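Local coordinates for protein antitoxin RelF (Mycobacterium tuberculosis, PDB 3G5O) that neutralises the RNase toxin RelG by binding it and, together with that toxin, binds DNA and represses its own promoter, at the interface of chains A and B and the interface of chains A and C. Residues are numbered along the deposited sequence; one frame, centred on the assembly and turned at random. Chains: chain A/B, Uncharacterized protein Rv2865; chain C, Uncharacterized protein Rv2866.

Contact 1: the interface of chains A and B. Residues chain A 24, 27-28, 47-49; chain B 43-45.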
ATOM      1  N   VAL A  24      -3.145 -14.910 -18.489  1.00 23.29           N
ATOM      2  CA  VAL A  24      -4.165 -14.585 -17.485  1.00 23.94           C
ATOM      3  C   VAL A  24      -4.344 -15.738 -16.472  1.00 25.53           C
ATOM      4  O   VAL A  24      -4.349 -15.498 -15.243  1.00 23.92           O
ATOM      5  CB  VAL A  24      -5.518 -14.180 -18.119  1.00 23.56           C
ATOM      6  CG1 VAL A  24      -6.597 -14.172 -17.093  1.00 20.79           C
ATOM      7  CG2 VAL A  24      -5.404 -12.799 -18.772  1.00 21.27           C
ATOM      8  N   VAL A  27      -1.105 -15.703 -13.918  1.00 27.22           N
ATOM      9  CA  VAL A  27      -1.072 -14.743 -12.826  1.00 26.09           C
ATOM     10  C   VAL A  27      -2.268 -14.939 -11.861  1.00 26.41           C
ATOM     11  O   VAL A  27      -2.169 -14.664 -10.664  1.00 26.20           O
ATOM     12  CB  VAL A  27      -0.974 -13.274 -13.310  1.00 25.23           C
ATOM     13  CG1 VAL A  27       0.209 -13.104 -14.241  1.00 25.38           C
ATOM     14  CG2 VAL A  27      -2.264 -12.817 -13.960  1.00 23.54           C
ATOM     15  N   SER A  28      -3.370 -15.441 -12.390  1.00 27.05           N
ATOM     16  CA  SER A  28      -4.567 -15.656 -11.630  1.00 29.19           C
ATOM     17  C   SER A  28      -4.359 -16.576 -10.442  1.00 30.17           C
ATOM     18  O   SER A  28      -4.935 -16.393  -9.376  1.00 30.28           O
ATOM     19  CB  SER A  28      -5.584 -16.343 -12.521  1.00 30.01           C
ATOM     20  OG  SER A  28      -6.782 -16.344 -11.830  1.00 34.49           O
ATOM     21  N   VAL A  47      -1.305  -8.655 -13.091  1.00 22.91           N
ATOM     22  CA  VAL A  47      -1.212  -9.501 -11.894  1.00 22.50           C
ATOM     23  C   VAL A  47      -2.538 -10.211 -11.654  1.00 21.84           C
ATOM     24  O   VAL A  47      -3.536  -9.833 -12.230  1.00 21.18           O
ATOM     25  CB  VAL A  47      -0.861  -8.676 -10.605  1.00 23.06           C
ATOM     26  CG1 VAL A  47       0.504  -8.097 -10.738  1.00 24.82           C
ATOM     27  CG2 VAL A  47      -1.891  -7.570 -10.358  1.00 23.42           C
ATOM     28  N   GLY A  48      -2.554 -11.224 -10.783  1.00 21.10           N
ATOM     29  CA  GLY A  48      -3.802 -11.945 -10.470  1.00 19.81           C
ATOM     30  C   GLY A  48      -4.782 -10.987  -9.804  1.00 20.54           C
ATOM     31  O   GLY A  48      -4.365  -9.999  -9.142  1.00 20.90           O
ATOM     32  N   ALA A  49      -6.075 -11.245  -9.975  1.00 20.29           N
ATOM     33  CA  ALA A  49      -7.073 -10.502  -9.222  1.00 20.03           C
ATOM     34  C   ALA A  49      -6.933 -10.658  -7.699  1.00 20.38           C
ATOM     35  O   ALA A  49      -7.088  -9.660  -6.943  1.00 20.32           O
ATOM     36  CB  ALA A  49      -8.519 -10.886  -9.683  1.00 21.41           C
TER
ATOM     37  N   ALA B  43     -10.049 -12.516 -12.936  1.00 23.32           N
ATOM     38  CA  ALA B  43      -8.880 -13.395 -13.042  1.00 22.52           C
ATOM     39  C   ALA B  43      -7.603 -12.594 -12.914  1.00 21.70           C
ATOM     40  O   ALA B  43      -6.653 -13.051 -12.305  1.00 22.18           O
ATOM     41  CB  ALA B  43      -8.879 -14.186 -14.379  1.00 22.56           C
ATOM     42  N   ALA B  44      -7.570 -11.409 -13.515  1.00 20.50           N
ATOM     43  CA  ALA B  44      -6.350 -10.646 -13.548  1.00 20.05           C
ATOM     44  C   ALA B  44      -6.658  -9.163 -13.527  1.00 20.03           C
ATOM     45  O   ALA B  44      -7.775  -8.743 -13.835  1.00 19.32           O
ATOM     46  CB  ALA B  44      -5.546 -10.977 -14.849  1.00 19.61           C
ATOM     47  N   VAL B  45      -5.660  -8.380 -13.158  1.00 19.52           N
ATOM     48  CA  VAL B  45      -5.806  -6.938 -13.194  1.00 20.34           C
ATOM     49  C   VAL B  45      -4.671  -6.382 -14.025  1.00 20.42           C
ATOM     50  O   VAL B  45      -3.496  -6.769 -13.841  1.00 20.33           O
ATOM     51  CB  VAL B  45      -5.832  -6.325 -11.765  1.00 20.57           C
ATOM     52  CG1 VAL B  45      -5.758  -4.805 -11.823  1.00 20.06           C
ATOM     53  CG2 VAL B  45      -7.085  -6.759 -10.990  1.00 18.81           C
TER

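Contact 2: the interface of chains A and C. Residues chain A 54, 57-58, 61, 67; chain C 60, 64, 69, 77-78.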
ATOM      1  N   SER A  54      -4.824  -8.689  -2.351  1.00 17.63           N
ATOM      2  CA  SER A  54      -3.759  -8.800  -1.337  1.00 18.22           C
ATOM      3  C   SER A  54      -2.947  -7.512  -1.185  1.00 17.70           C
ATOM      4  O   SER A  54      -2.711  -7.013  -0.063  1.00 16.59           O
ATOM      5  CB  SER A  54      -2.828  -9.964  -1.669  1.00 17.04           C
ATOM      6  OG  SER A  54      -3.469 -11.205  -1.383  1.00 19.25           O
ATOM      7  N   GLU A  57      -5.152  -4.635   0.314  1.00 17.15           N
ATOM      8  CA  GLU A  57      -5.349  -4.791   1.739  1.00 16.63           C
ATOM      9  C   GLU A  57      -4.032  -4.575   2.514  1.00 16.88           C
ATOM     10  O   GLU A  57      -4.041  -4.100   3.650  1.00 16.33           O
ATOM     11  CB  GLU A  57      -5.958  -6.180   2.042  1.00 17.80           C
ATOM     12  CG  GLU A  57      -7.370  -6.336   1.545  1.00 17.93           C
ATOM     13  CD  GLU A  57      -8.265  -5.251   2.172  1.00 25.84           C
ATOM     14  OE1 GLU A  57      -8.481  -5.301   3.411  1.00 23.42           O
ATOM     15  OE2 GLU A  57      -8.661  -4.306   1.443  1.00 26.17           O
ATOM     16  N   THR A  58      -2.890  -4.929   1.917  1.00 16.00           N
ATOM     17  CA  THR A  58      -1.629  -4.656   2.576  1.00 15.99           C
ATOM     18  C   THR A  58      -1.428  -3.143   2.732  1.00 16.05           C
ATOM     19  O   THR A  58      -0.988  -2.660   3.788  1.00 16.59           O
ATOM     20  CB  THR A  58      -0.445  -5.265   1.784  1.00 15.02           C
ATOM     21  OG1 THR A  58      -0.659  -6.671   1.654  1.00 17.16           O
ATOM     22  CG2 THR A  58       0.866  -5.020   2.504  1.00 15.99           C
ATOM     23  N   TRP A  61      -3.693  -1.850   5.581  1.00 17.51           N
ATOM     24  CA  TRP A  61      -3.293  -2.195   6.954  1.00 18.51           C
ATOM     25  C   TRP A  61      -2.004  -1.523   7.407  1.00 18.78           C
ATOM     26  O   TRP A  61      -1.918  -1.073   8.579  1.00 17.50           O
ATOM     27  CB  TRP A  61      -3.226  -3.698   7.176  1.00 17.70           C
ATOM     28  CG  TRP A  61      -4.603  -4.271   7.392  1.00 18.73           C
ATOM     29  CD1 TRP A  61      -5.326  -5.043   6.524  1.00 15.75           C
ATOM     30  CD2 TRP A  61      -5.413  -4.106   8.563  1.00 18.78           C
ATOM     31  NE1 TRP A  61      -6.535  -5.387   7.093  1.00 18.41           N
ATOM     32  CE2 TRP A  61      -6.622  -4.817   8.340  1.00 17.51           C
ATOM     33  CE3 TRP A  61      -5.244  -3.406   9.762  1.00 19.42           C
ATOM     34  CZ2 TRP A  61      -7.660  -4.860   9.281  1.00 18.78           C
ATOM     35  CZ3 TRP A  61      -6.283  -3.452  10.724  1.00 17.37           C
ATOM     36  CH2 TRP A  61      -7.474  -4.172  10.462  1.00 21.41           C
ATOM     37  N   ILE A  67      -0.195  -0.267  13.972  1.00 21.25           N
ATOM     38  CA  ILE A  67      -0.421  -1.599  13.353  1.00 20.41           C
ATOM     39  C   ILE A  67       0.590  -2.659  13.814  1.00 20.89           C
ATOM     40  O   ILE A  67       0.190  -3.758  14.222  1.00 19.58           O
ATOM     41  CB  ILE A  67      -0.610  -1.564  11.758  1.00 20.02           C
ATOM     42  CG1 ILE A  67      -1.034  -2.954  11.235  1.00 19.86           C
ATOM     43  CG2 ILE A  67       0.651  -1.084  11.051  1.00 17.90           C
ATOM     44  CD1 ILE A  67      -2.333  -3.467  11.908  1.00 18.90           C
TER
ATOM     45  N   LEU C  60      -1.924 -11.190   3.302  1.00 17.21           N
ATOM     46  CA  LEU C  60      -1.233  -9.932   3.151  1.00 17.97           C
ATOM     47  C   LEU C  60       0.241 -10.148   2.801  1.00 19.12           C
ATOM     48  O   LEU C  60       0.768 -11.271   2.892  1.00 17.85           O
ATOM     49  CB  LEU C  60      -1.411  -9.067   4.420  1.00 18.11           C
ATOM     50  CG  LEU C  60      -2.869  -8.831   4.807  1.00 18.49           C
ATOM     51  CD1 LEU C  60      -2.970  -7.776   5.941  1.00 17.55           C
ATOM     52  CD2 LEU C  60      -3.648  -8.357   3.532  1.00 16.73           C
ATOM     53  N   LEU C  64       3.655  -7.815   6.500  1.00 21.18           N
ATOM     54  CA  LEU C  64       2.400  -8.404   7.020  1.00 21.83           C
ATOM     55  C   LEU C  64       2.184  -9.845   6.557  1.00 20.71           C
ATOM     56  O   LEU C  64       1.128 -10.433   6.811  1.00 21.70           O
ATOM     57  CB  LEU C  64       1.197  -7.527   6.608  1.00 20.01           C
ATOM     58  CG  LEU C  64       1.184  -6.085   7.166  1.00 21.48           C
ATOM     59  CD1 LEU C  64      -0.130  -5.390   6.844  1.00 19.03           C
ATOM     60  CD2 LEU C  64       1.392  -6.050   8.636  1.00 25.01           C
ATOM     61  N   SER C  69      -6.596 -10.407   5.550  1.00 17.08           N
ATOM     62  CA  SER C  69      -7.564  -9.334   5.800  1.00 17.34           C
ATOM     63  C   SER C  69      -8.864  -9.728   5.169  1.00 18.31           C
ATOM     64  O   SER C  69      -8.883 -10.060   3.994  1.00 17.70           O
ATOM     65  CB  SER C  69      -7.130  -7.986   5.166  1.00 17.58           C
ATOM     66  OG  SER C  69      -8.100  -6.925   5.405  1.00 17.73           O
ATOM     67  N   LEU C  77     -11.342  -7.235   9.193  1.00 18.72           N
ATOM     68  CA  LEU C  77     -10.740  -8.056  10.259  1.00 18.49           C
ATOM     69  C   LEU C  77      -9.350  -8.469   9.808  1.00 17.99           C
ATOM     70  O   LEU C  77      -9.171  -8.833   8.638  1.00 17.72           O
ATOM     71  CB  LEU C  77     -11.571  -9.339  10.474  1.00 18.58           C
ATOM     72  CG  LEU C  77     -13.077  -9.290  10.737  1.00 21.43           C
ATOM     73  CD1 LEU C  77     -13.522 -10.658  11.255  1.00 22.55           C
ATOM     74  CD2 LEU C  77     -13.417  -8.256  11.762  1.00 25.67           C
ATOM     75  N   LEU C  78      -8.400  -8.449  10.732  1.00 17.37           N
ATOM     76  CA  LEU C  78      -7.050  -8.873  10.461  1.00 17.26           C
ATOM     77  C   LEU C  78      -6.899 -10.160  11.255  1.00 18.11           C
ATOM     78  O   LEU C  78      -7.231 -10.188  12.460  1.00 16.20           O
ATOM     79  CB  LEU C  78      -6.043  -7.823  10.942  1.00 17.97           C
ATOM     80  CG  LEU C  78      -4.562  -8.184  10.705  1.00 18.69           C
ATOM     81  CD1 LEU C  78      -4.290  -8.168   9.175  1.00 18.73           C
ATOM     82  CD2 LEU C  78      -3.660  -7.188  11.482  1.00 17.84           C
TER

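Contact 1: the interface of chains A and B
Two copies of a Phd/YefM-type antitoxin pair here through strand 41-48 of each chain, joined as antiparallel partners, with helix 20-28 of chain A lying over the seam. A:Val47 and B:Val45 face each other and exchange both backbone hydrogen bonds: A:Val47 N gives to B:Val45 O at 3.0 Å, and B:Val45 N gives to A:Val47 O at 2.7 Å. Beta-branched valines suit such a place because they favour the extended backbone that this pairing needs. A:Gly48 pairs next with B:Ala44; glycine, with no side chain, probably eases the approach of B:Ala43 O, 3.6 Å from its CA. Chain A then turns into helix 49-62, whose first residue continues the pairing: A:Ala49 N donates to B:Ala43 O at 3.0 Å. The bond is nearly straight at the hydrogen, yet the donor stands 57° out of the carbonyl plane, away from a lone pair. It gives a partner in the other subunit to an amide at the helix start, which has no turn before it to supply one.

The hydroxyl A:Ser28 OG, anti to its backbone N (chi1 -171°), reaches toward the same carbonyl oxygen, but at 3.3 Å its bond is weak. From the strand-facing side of helix 20-28, A:Val24 turns CG1 anti to its backbone N (chi1 167°), which points this methyl at the strand; it meets B:Ala43 CB at 3.5 Å, tip to tip, and also touches the methyl of B:Ala44. A:Val27 adds CG2, 3.9 Å from B:Ala44 CB. Alanine suits both strand positions, since a single methyl allows the helix to lie close while still giving the valines an apolar surface. With its symmetry-related twin, the patch helps to join two antitoxin chains into a dimer, the form in which an antitoxin of this family would be expected to present its N-terminal part to operator DNA.

Contact 2: the interface of chains A and C
A:Trp61 lies between C:Ser69 at its edge and C:Leu78 across one face, and tryptophan suits the place by offering an N-H to the serine and a broad apolar face to the leucines. Its CG is anti to the carbonyl carbon (chi1 -79°), and chi2 of 108° turns the indole so that NE1 points at the serine. NE1 donates to C:Ser69 OG at 2.8 Å, with the oxygen in the ring plane and the bond 160° at the hydrogen. The serine hydroxyl passes its own hydrogen on to A:Glu57 OE1, 2.6 Å away, meeting the carboxylate oxygen on its anti lone pair. The short serine thus accepts from the indole and donates to the acid at close quarters, a double role that should fix its rotation. The glutamate bends at chi2, which brings its carboxylate back toward the serine.

C:Leu78 runs antiparallel to the indole and lays CB over the six-membered ring, 4.0 Å from its centroid and offset toward the rim, a CH-pi contact. Its CD2 meets the tip of A:Ile67, whose side chain stands roughly perpendicular to it. Where the ring joins its backbone, C:Leu64 CD1 packs on A:Trp61 CB at 3.5 Å. C:Leu60 CD1 touches A:Trp61 CD1 from the same side of the indole as C:Leu78, whereas CD2 presses on A:Glu57 CB at 3.5 Å; a forked leucine suits the place because one methyl meets the ring and the other the acid's aliphatic stem. A:Thr58 turns its hydroxyl back to A:Ser54 O at 2.7 Å, within its own helix. The antitoxin residues lie on the second half of helix 49-62 and the start of helix 67-80, against toxin strands 68-71 and 75-82 and the segment around 3-10 helix 62-64.

About 19 Å separates the centres of contact 1 and contact 2, and helix 49-62 of chain A serves both. Its first residue belongs to the antitoxin-antitoxin seam of contact 1, while residues from its middle and end hold the toxin in contact 2; no residue is shared. The helix therefore links the dimerising part of the antitoxin directly to its toxin-binding arm. Since each antitoxin chain repeats both contacts, the dimer carries one toxin on each arm, giving the two-plus-two assembly. This physical coupling fits with RelF binding DNA in complex with RelG, although the structure alone does not show how the toxin affects that binding.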